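Local coordinates for protein UL37 (Suid herpesvirus 1, PDB 5J2Z) that is a herpesvirus tegument protein that probably guides retrograde axonal transport to promote neuroinvasion, and whose N-terminal half binds calcium ions, at residues A[143-148]-A[226-231]; A[77-82]-A[173-178]; A[288-293]-A[307-312]. The protein carries 5 engineered substitutions. One frame throughout, in Å; residues are numbered along the deposited sequence.

In the fold
All three contacts lie in the elongated, helical, strand-free N-terminal half of UL37, and none touches another. Contacts 1 and 2 belong to the herpesvirus UL37 family region and interlock along the chain, since their segments alternate; yet their centres are about 36 Å apart, on opposite sides of the chain's centre. Contact 3 follows later in sequence, its centre about 29 Å from that of contact 1 and about 52 Å from that of contact 2. Calcium marks contacts 2 and 3: His82 in contact 2 and Asp312 in contact 3 each bind a different ion. Contact 1 lies away from the calcium sites and joins the N-terminal ends of two helices.

Contact 1: A[143-148]-A[226-231]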
loop_
_atom_site.group_PDB
_atom_site.type_symbol
_atom_site.label_atom_id
_atom_site.label_comp_id
_atom_site.label_asym_id
_atom_site.label_seq_id
_atom_site.Cartn_x
_atom_site.Cartn_y
_atom_site.Cartn_z
ATOM N N SER A 143 14.065 9.015 -0.238
ATOM C CA SER A 143 13.909 9.734 -1.493
ATOM C C SER A 143 14.400 8.862 -2.636
ATOM O O SER A 143 15.101 7.866 -2.434
ATOM C CB SER A 143 14.683 11.052 -1.487
ATOM O OG SER A 143 16.075 10.790 -1.480
ATOM N N ALA A 144 14.041 9.270 -3.854
ATOM C CA ALA A 144 14.503 8.566 -5.046
ATOM C C ALA A 144 16.027 8.535 -5.116
ATOM O O ALA A 144 16.618 7.557 -5.591
ATOM C CB ALA A 144 13.918 9.218 -6.303
ATOM N N ASP A 145 16.681 9.601 -4.653
ATOM C CA ASP A 145 18.136 9.616 -4.680
ATOM C C ASP A 145 18.711 8.471 -3.857
ATOM O O ASP A 145 19.762 7.925 -4.209
ATOM C CB ASP A 145 18.665 10.964 -4.174
ATOM C CG ASP A 145 18.078 12.152 -4.931
ATOM O OD1 ASP A 145 18.686 12.584 -5.932
ATOM O OD2 ASP A 145 17.009 12.659 -4.525
ATOM N N ASP A 146 18.037 8.090 -2.766
ATOM C CA ASP A 146 18.501 6.971 -1.948
ATOM C C ASP A 146 18.461 5.662 -2.735
ATOM O O ASP A 146 19.440 4.908 -2.760
ATOM C CB ASP A 146 17.649 6.855 -0.679
ATOM C CG ASP A 146 17.882 7.996 0.307
ATOM O OD1 ASP A 146 18.927 8.683 0.211
ATOM O OD2 ASP A 146 17.020 8.186 1.197
ATOM N N VAL A 147 17.319 5.371 -3.369
ATOM C CA VAL A 147 17.184 4.179 -4.208
ATOM C C VAL A 147 18.236 4.165 -5.312
ATOM O O VAL A 147 18.819 3.123 -5.623
ATOM C CB VAL A 147 15.773 4.103 -4.811
ATOM C CG1 VAL A 147 15.602 2.779 -5.542
ATOM C CG2 VAL A 147 14.698 4.326 -3.742
ATOM N N LEU A 148 18.454 5.303 -5.966
ATOM C CA LEU A 148 19.435 5.309 -7.045
ATOM C C LEU A 148 20.814 4.906 -6.536
ATOM O O LEU A 148 21.582 4.261 -7.260
ATOM C CB LEU A 148 19.492 6.682 -7.706
ATOM C CG LEU A 148 20.301 6.747 -9.001
ATOM C CD1 LEU A 148 19.454 6.222 -10.124
ATOM C CD2 LEU A 148 20.711 8.169 -9.290
ATOM N N ARG A 226 14.163 17.495 -10.403
ATOM C CA ARG A 226 15.249 17.334 -9.439
ATOM C C ARG A 226 16.395 16.560 -10.082
ATOM O O ARG A 226 16.218 15.417 -10.521
ATOM C CB ARG A 226 14.740 16.624 -8.191
ATOM C CG ARG A 226 13.731 17.436 -7.423
ATOM C CD ARG A 226 12.972 16.580 -6.430
ATOM N NE ARG A 226 11.814 17.287 -5.887
ATOM C CZ ARG A 226 10.781 17.700 -6.617
ATOM N NH1 ARG A 226 10.766 17.489 -7.930
ATOM N NH2 ARG A 226 9.768 18.330 -6.037
ATOM N N GLN A 227 17.568 17.176 -10.141
ATOM C CA GLN A 227 18.671 16.668 -10.944
ATOM C C GLN A 227 19.628 15.868 -10.077
ATOM O O GLN A 227 20.204 16.394 -9.122
ATOM C CB GLN A 227 19.398 17.812 -11.637
ATOM C CG GLN A 227 18.511 18.550 -12.600
ATOM C CD GLN A 227 19.284 19.510 -13.450
ATOM O OE1 GLN A 227 20.451 19.793 -13.176
ATOM N NE2 GLN A 227 18.647 20.014 -14.499
ATOM N N ASN A 228 19.784 14.628 -10.407
ATOM C CA ASN A 228 20.699 13.727 -9.741
ATOM C C ASN A 228 21.981 13.645 -10.551
ATOM O O ASN A 228 21.921 13.415 -11.766
ATOM C CB ASN A 228 20.065 12.346 -9.606
ATOM C CG ASN A 228 20.880 11.410 -8.753
ATOM O OD1 ASN A 228 21.810 10.763 -9.238
ATOM N ND2 ASN A 228 20.529 11.317 -7.476
ATOM N N PRO A 229 23.148 13.861 -9.942
ATOM C CA PRO A 229 24.387 13.822 -10.735
ATOM C C PRO A 229 24.734 12.426 -11.225
ATOM O O PRO A 229 25.304 12.288 -12.314
ATOM C CB PRO A 229 25.444 14.373 -9.768
ATOM C CG PRO A 229 24.881 14.095 -8.397
ATOM C CD PRO A 229 23.386 14.169 -8.521
ATOM N N THR A 230 24.386 11.387 -10.466
ATOM C CA THR A 230 24.644 10.016 -10.899
ATOM C C THR A 230 23.773 9.633 -12.090
ATOM O O THR A 230 24.236 8.945 -13.008
ATOM C CB THR A 230 24.408 9.057 -9.735
ATOM O OG1 THR A 230 25.335 9.366 -8.682
ATOM C CG2 THR A 230 24.587 7.617 -10.180
ATOM N N LEU A 231 22.505 10.053 -12.085
ATOM C CA LEU A 231 21.638 9.798 -13.229
ATOM C C LEU A 231 22.155 10.520 -14.463
ATOM O O LEU A 231 22.250 9.935 -15.546
ATOM C CB LEU A 231 20.210 10.223 -12.907
ATOM C CG LEU A 231 19.152 9.756 -13.903
ATOM C CD1 LEU A 231 19.334 8.300 -14.209
ATOM C CD2 LEU A 231 17.777 9.997 -13.328
#
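Asp145 and Asn228 face each other across the starts of two helices, their CA atoms 7.0 Å apart, while one turn further on the CA atoms of Leu148 and Leu231 stand 8.0 Å apart. Helix 144-149 and helix 229-239 thus approach through their N-terminal turns, with Ser143 and Asn228 at the two N-cap positions.

The polar link is a side-chain pair. Asn228 ND2 gives a hydrogen to Asp145 OD1 at 2.7 Å, with an N-H...O angle of 158°. The amide reaches its partner almost in its own plane, and the carboxylate receives it on the anti side, away from its second oxygen; the two flat groups are only 23° apart. This placement follows from the Asn228 torsion: with CG opposite the backbone N (chi1 -172°), the amide swings out to the first turn of helix 144-149. At its other end, Asn228 OD1 caps its own helix by accepting from Leu231 N at 3.0 Å, although the modelled position of this oxygen is less certain.

Next to the polar pair, Leu148 supplies the apolar part. Its CD2 methyl extends toward the start of helix 229-239, meeting Thr230 CB at 3.8 Å and Leu231 CB at 4.2 Å; CD2 is modelled too close to Asn228 OD1, so these distances are approximate. Phe223 of helix 208-223 touches both Asp145 and Asn228, and Val198 and Met201 of helix 191-201 pack on Leu148 and Leu231 respectively. Tyr275 OH pairs with the backbone N of Asn228.

The bond to Asp145 needs the amide NH2 on that side, and the cap, if OD1 is placed rightly, agrees. The start of its own helix and the N-H of Asn228 would probably favour the charged form of Asp145.

Contact 2: A[77-82]-A[173-178]. With CA (calcium ion), chain G; ACT (acetate ion), chain V.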
loop_
_atom_site.group_PDB
_atom_site.type_symbol
_atom_site.label_atom_id
_atom_site.label_comp_id
_atom_site.label_asym_id
_atom_site.label_seq_id
_atom_site.Cartn_x
_atom_site.Cartn_y
_atom_site.Cartn_z
ATOM N N LEU A 77 -8.297 1.916 22.534
ATOM C CA LEU A 77 -7.387 1.903 21.398
ATOM C C LEU A 77 -8.102 1.489 20.126
ATOM O O LEU A 77 -7.719 1.920 19.030
ATOM C CB LEU A 77 -6.227 0.951 21.683
ATOM C CG LEU A 77 -5.174 1.525 22.622
ATOM C CD1 LEU A 77 -4.160 0.462 23.029
ATOM C CD2 LEU A 77 -4.510 2.694 21.919
ATOM N N TRP A 78 -9.148 0.670 20.263
ATOM C CA TRP A 78 -9.768 0.024 19.121
ATOM C C TRP A 78 -10.256 1.043 18.099
ATOM O O TRP A 78 -10.190 0.798 16.889
ATOM C CB TRP A 78 -10.926 -0.843 19.602
ATOM C CG TRP A 78 -11.157 -2.075 18.787
ATOM C CD1 TRP A 78 -11.419 -2.144 17.443
ATOM C CD2 TRP A 78 -11.164 -3.424 19.268
ATOM N NE1 TRP A 78 -11.580 -3.454 17.060
ATOM C CE2 TRP A 78 -11.436 -4.262 18.159
ATOM C CE3 TRP A 78 -10.966 -4.010 20.529
ATOM C CZ2 TRP A 78 -11.510 -5.654 18.274
ATOM C CZ3 TRP A 78 -11.044 -5.388 20.644
ATOM C CH2 TRP A 78 -11.316 -6.198 19.520
ATOM N N ARG A 79 -10.763 2.181 18.568
ATOM C CA ARG A 79 -11.351 3.203 17.711
ATOM C C ARG A 79 -10.497 4.464 17.656
ATOM O O ARG A 79 -11.000 5.547 17.337
ATOM C CB ARG A 79 -12.762 3.541 18.185
ATOM C CG ARG A 79 -13.861 2.729 17.536
ATOM C CD ARG A 79 -15.133 2.867 18.348
ATOM N NE ARG A 79 -14.921 2.396 19.713
ATOM C CZ ARG A 79 -15.856 2.403 20.657
ATOM N NH1 ARG A 79 -17.063 2.872 20.377
ATOM N NH2 ARG A 79 -15.587 1.944 21.877
ATOM N N LEU A 80 -9.218 4.344 17.967
ATOM C CA LEU A 80 -8.340 5.497 17.989
ATOM C C LEU A 80 -7.956 5.883 16.564
ATOM O O LEU A 80 -7.540 5.029 15.777
ATOM C CB LEU A 80 -7.095 5.172 18.812
ATOM C CG LEU A 80 -6.112 6.318 18.991
ATOM C CD1 LEU A 80 -6.233 6.848 20.408
ATOM C CD2 LEU A 80 -4.694 5.864 18.678
ATOM N N ARG A 81 -8.095 7.166 16.239
ATOM C CA ARG A 81 -7.696 7.721 14.948
ATOM C C ARG A 81 -6.408 8.518 15.142
ATOM O O ARG A 81 -6.403 9.527 15.851
ATOM C CB ARG A 81 -8.816 8.596 14.377
ATOM C CG ARG A 81 -8.400 9.520 13.243
ATOM C CD ARG A 81 -9.389 10.678 13.078
ATOM N NE ARG A 81 -10.772 10.214 13.070
ATOM C CZ ARG A 81 -11.805 10.930 13.501
ATOM N NH1 ARG A 81 -11.617 12.153 13.980
ATOM N NH2 ARG A 81 -13.028 10.416 13.461
ATOM N N HIS A 82 -5.326 8.065 14.520
ATOM C CA HIS A 82 -4.004 8.650 14.686
ATOM C C HIS A 82 -3.491 9.230 13.372
ATOM O O HIS A 82 -3.630 8.611 12.316
ATOM C CB HIS A 82 -3.010 7.597 15.193
ATOM C CG HIS A 82 -1.623 8.121 15.407
ATOM N ND1 HIS A 82 -1.362 9.273 16.120
ATOM C CD2 HIS A 82 -0.422 7.645 15.006
ATOM C CE1 HIS A 82 -0.059 9.488 16.142
ATOM N NE2 HIS A 82 0.534 8.510 15.481
ATOM N N ASP A 173 -7.611 -5.325 14.017
ATOM C CA ASP A 173 -8.840 -4.634 13.643
ATOM C C ASP A 173 -8.922 -3.213 14.180
ATOM O O ASP A 173 -9.886 -2.511 13.864
ATOM C CB ASP A 173 -10.070 -5.418 14.113
ATOM C CG ASP A 173 -11.364 -4.861 13.539
ATOM O OD1 ASP A 173 -11.460 -4.734 12.292
ATOM O OD2 ASP A 173 -12.269 -4.528 14.337
ATOM N N MET A 174 -7.944 -2.765 14.965
ATOM C CA MET A 174 -7.959 -1.401 15.477
ATOM C C MET A 174 -7.665 -0.411 14.349
ATOM O O MET A 174 -6.848 -0.673 13.459
ATOM C CB MET A 174 -6.957 -1.260 16.623
ATOM C CG MET A 174 -7.269 -2.239 17.764
ATOM S SD MET A 174 -6.278 -2.100 19.263
ATOM C CE MET A 174 -7.012 -3.403 20.239
ATOM N N ASP A 175 -8.361 0.729 14.381
ATOM C CA ASP A 175 -8.262 1.695 13.290
ATOM C C ASP A 175 -6.833 2.211 13.115
ATOM O O ASP A 175 -6.331 2.284 11.987
ATOM C CB ASP A 175 -9.233 2.857 13.524
ATOM C CG ASP A 175 -10.706 2.408 13.621
ATOM O OD1 ASP A 175 -11.024 1.263 13.244
ATOM O OD2 ASP A 175 -11.560 3.214 14.078
ATOM N N PHE A 176 -6.150 2.568 14.216
ATOM C CA PHE A 176 -4.812 3.135 14.067
ATOM C C PHE A 176 -3.837 2.116 13.487
ATOM O O PHE A 176 -2.848 2.503 12.859
ATOM C CB PHE A 176 -4.295 3.705 15.403
ATOM C CG PHE A 176 -3.823 2.659 16.389
ATOM C CD1 PHE A 176 -4.721 2.047 17.256
ATOM C CD2 PHE A 176 -2.485 2.303 16.457
ATOM C CE1 PHE A 176 -4.306 1.074 18.156
ATOM C CE2 PHE A 176 -2.059 1.329 17.355
ATOM C CZ PHE A 176 -2.974 0.712 18.210
ATOM N N VAL A 177 -4.096 0.819 13.671
ATOM C CA VAL A 177 -3.239 -0.195 13.060
ATOM C C VAL A 177 -3.484 -0.257 11.560
ATOM O O VAL A 177 -2.544 -0.272 10.753
ATOM C CB VAL A 177 -3.470 -1.569 13.714
ATOM C CG1 VAL A 177 -2.765 -2.629 12.913
ATOM C CG2 VAL A 177 -2.943 -1.561 15.105
ATOM N N GLN A 178 -4.755 -0.304 11.168
ATOM C CA GLN A 178 -5.101 -0.378 9.757
ATOM C C GLN A 178 -4.633 0.867 9.005
ATOM O O GLN A 178 -4.153 0.781 7.864
ATOM C CB GLN A 178 -6.610 -0.591 9.630
ATOM C CG GLN A 178 -7.034 -2.004 10.037
ATOM C CD GLN A 178 -6.443 -3.057 9.110
ATOM O OE1 GLN A 178 -6.499 -2.930 7.886
ATOM N NE2 GLN A 178 -5.861 -4.090 9.687
HETATM CA CA CA G . -4.919 9.007 10.164
HETATM C C ACT V . -7.239 6.881 10.885
HETATM O O ACT V . -7.399 8.039 10.407
HETATM O OXT ACT V . -6.211 6.680 11.587
HETATM C CH3 ACT V . -8.220 5.771 10.638
#
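Trp78 and the turn from Asp173 to Asp175 carry the polar part of this contact. The indole NE1 donates to Asp173 OD2 at 3.0 Å, nearly straight at 175° and in the plane of the ring. The carbonyl O of the same Trp78 accepts from Asp175 N at 3.1 Å, joining the two backbones. Met174 lies across the indole: its CG sits 4.2 Å from the centroid of the five-membered ring, a CH-pi contact over the face, with SD lying obliquely in a Met-aromatic contact.

Phe176 fills the other half. Its chi1 of 76° sets CG between the backbone N and carbonyl carbon, with the ring beside Leu77 and Leu80; CE1 lies 4.0 Å from Leu77 CB, and Leu80 CD2 comes within 3.9 Å of Phe176 CB.

Further out, arginines hold the acids. Asp173 makes salt bridges to Arg480 and Arg476, and Asp175 to Arg476 and Arg36, while Val127 of helix 120-137 packs on Leu77 and Phe176. At the far end, His82 O binds a calcium ion at 2.5 Å, a site shared with Asp179 and an acetate probably from the crystallisation liquor; His82 NE2 is hydrogen-bonded to Gly87 O.

Buried carboxylates are thus matched by arginines and an indole N-H, and segment 77-82, which supplies the indole, goes on to give calcium the backbone oxygen of His82.

Contact 3: A[288-293]-A[307-312]; sequences LRTDQG and VAAAAD. With CA (calcium ion), chain D.
Thr290 packs into the corner between the short helix 307-310 and Asp312. Its CG2 methyl sits on the helix backbone, 3.5 Å from Ala309 N and 3.9 Å from Ala308 CB, where the small alanines let the loop come close: the CA atoms of Thr290 and Ala309 are 4.1 Å apart. With chi1 at 56°, OG1 is turned the other way, to donate to Asp312 OD2 at 2.9 Å on the anti side of the carboxylate. Arg258 NH1 also bonds this hydroxyl, so OG1 is held by two polar partners.

The outer side is looser with respect to the helix. Arg289 and Asp291 direct their CB atoms away from it and pair with each other: NE meets Asp291 OD1 at 2.9 Å and NH2 meets OD2, a side-on salt bridge lying close to the guanidinium plane, and Arg289 NH1 also reaches Ala245 O. Asp291 OD2 also takes Gly293 N in an Asx turn, and Gln292, the middle residue of that turn, is exposed.

Asp312 divides its carboxylate: OD1 binds calcium at 2.4 Å, alongside Asp314, while OD2 accepts the hydrogen bond of Thr290 OG1. Thr290 is therefore a second-shell residue that probably helps set the rotation of a calcium-binding carboxylate.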
loop_
_atom_site.group_PDB
_atom_site.type_symbol
_atom_site.label_atom_id
_atom_site.label_comp_id
_atom_site.label_asym_id
_atom_site.label_seq_id
_atom_site.Cartn_x
_atom_site.Cartn_y
_atom_site.Cartn_z
ATOM N N LEU A 288 15.343 8.800 -32.942
ATOM C CA LEU A 288 15.610 7.370 -33.016
ATOM C C LEU A 288 14.761 6.722 -34.103
ATOM O O LEU A 288 13.578 7.032 -34.262
ATOM C CB LEU A 288 15.313 6.699 -31.666
ATOM C CG LEU A 288 16.225 6.970 -30.459
ATOM C CD1 LEU A 288 15.709 6.299 -29.183
ATOM C CD2 LEU A 288 17.654 6.537 -30.741
ATOM N N ARG A 289 15.377 5.822 -34.860
ATOM C CA ARG A 289 14.627 5.011 -35.801
ATOM C C ARG A 289 13.534 4.244 -35.071
ATOM O O ARG A 289 13.710 3.802 -33.929
ATOM C CB ARG A 289 15.562 4.040 -36.509
ATOM C CG ARG A 289 16.663 4.707 -37.289
ATOM C CD ARG A 289 17.726 3.702 -37.647
ATOM N NE ARG A 289 17.156 2.506 -38.261
ATOM C CZ ARG A 289 17.850 1.393 -38.487
ATOM N NH1 ARG A 289 19.125 1.331 -38.140
ATOM N NH2 ARG A 289 17.279 0.340 -39.051
ATOM N N THR A 290 12.390 4.087 -35.734
ATOM C CA THR A 290 11.323 3.255 -35.198
ATOM C C THR A 290 10.940 2.142 -36.166
ATOM O O THR A 290 9.866 1.551 -36.026
ATOM C CB THR A 290 10.092 4.090 -34.829
ATOM O OG1 THR A 290 9.657 4.836 -35.973
ATOM C CG2 THR A 290 10.392 5.040 -33.650
ATOM N N ASP A 291 11.803 1.838 -37.133
ATOM C CA ASP A 291 11.565 0.744 -38.058
ATOM C C ASP A 291 12.101 -0.563 -37.479
ATOM O O ASP A 291 12.885 -0.581 -36.529
ATOM C CB ASP A 291 12.212 1.031 -39.411
ATOM C CG ASP A 291 13.726 0.949 -39.357
ATOM O OD1 ASP A 291 14.361 1.912 -38.883
ATOM O OD2 ASP A 291 14.279 -0.085 -39.773
ATOM N N GLN A 292 11.672 -1.677 -38.075
ATOM C CA GLN A 292 11.984 -2.977 -37.491
ATOM C C GLN A 292 13.490 -3.169 -37.309
ATOM O O GLN A 292 13.913 -3.855 -36.375
ATOM C CB GLN A 292 11.403 -4.085 -38.360
ATOM C CG GLN A 292 11.392 -5.443 -37.708
ATOM C CD GLN A 292 10.324 -5.581 -36.640
ATOM O OE1 GLN A 292 9.299 -4.899 -36.662
ATOM N NE2 GLN A 292 10.558 -6.479 -35.702
ATOM N N GLY A 293 14.312 -2.554 -38.172
ATOM C CA GLY A 293 15.758 -2.666 -38.030
ATOM C C GLY A 293 16.305 -2.188 -36.689
ATOM O O GLY A 293 17.313 -2.714 -36.201
ATOM N N VAL A 307 9.873 2.996 -26.596
ATOM C CA VAL A 307 8.407 2.952 -26.636
ATOM C C VAL A 307 7.849 3.589 -27.909
ATOM O O VAL A 307 6.723 3.275 -28.329
ATOM C CB VAL A 307 7.818 3.629 -25.377
ATOM C CG1 VAL A 307 7.961 5.150 -25.470
ATOM C CG2 VAL A 307 6.338 3.245 -25.168
ATOM N N ALA A 308 8.589 4.517 -28.517
ATOM C CA ALA A 308 8.157 5.053 -29.806
ATOM C C ALA A 308 8.214 3.977 -30.891
ATOM O O ALA A 308 7.296 3.866 -31.711
ATOM C CB ALA A 308 9.005 6.265 -30.191
ATOM N N ALA A 309 9.271 3.163 -30.898
ATOM C CA ALA A 309 9.329 2.041 -31.831
ATOM C C ALA A 309 8.239 1.008 -31.543
ATOM O O ALA A 309 7.559 0.537 -32.461
ATOM C CB ALA A 309 10.710 1.396 -31.791
ATOM N N ALA A 310 8.049 0.638 -30.280
ATOM C CA ALA A 310 7.031 -0.359 -29.980
ATOM C C ALA A 310 5.632 0.157 -30.289
ATOM O O ALA A 310 4.741 -0.632 -30.606
ATOM C CB ALA A 310 7.136 -0.796 -28.523
ATOM N N ALA A 311 5.418 1.468 -30.232
ATOM C CA ALA A 311 4.108 2.031 -30.538
ATOM C C ALA A 311 3.909 2.320 -32.027
ATOM O O ALA A 311 2.809 2.717 -32.426
ATOM C CB ALA A 311 3.873 3.305 -29.712
ATOM N N ASP A 312 4.933 2.124 -32.862
ATOM C CA ASP A 312 4.815 2.412 -34.293
ATOM C C ASP A 312 4.412 1.126 -35.015
ATOM O O ASP A 312 5.184 0.500 -35.748
ATOM C CB ASP A 312 6.120 2.996 -34.825
ATOM C CG ASP A 312 5.959 3.675 -36.180
ATOM O OD1 ASP A 312 4.817 3.902 -36.644
ATOM O OD2 ASP A 312 6.998 3.992 -36.786
HETATM CA CA CA D . 2.880 4.929 -37.721
#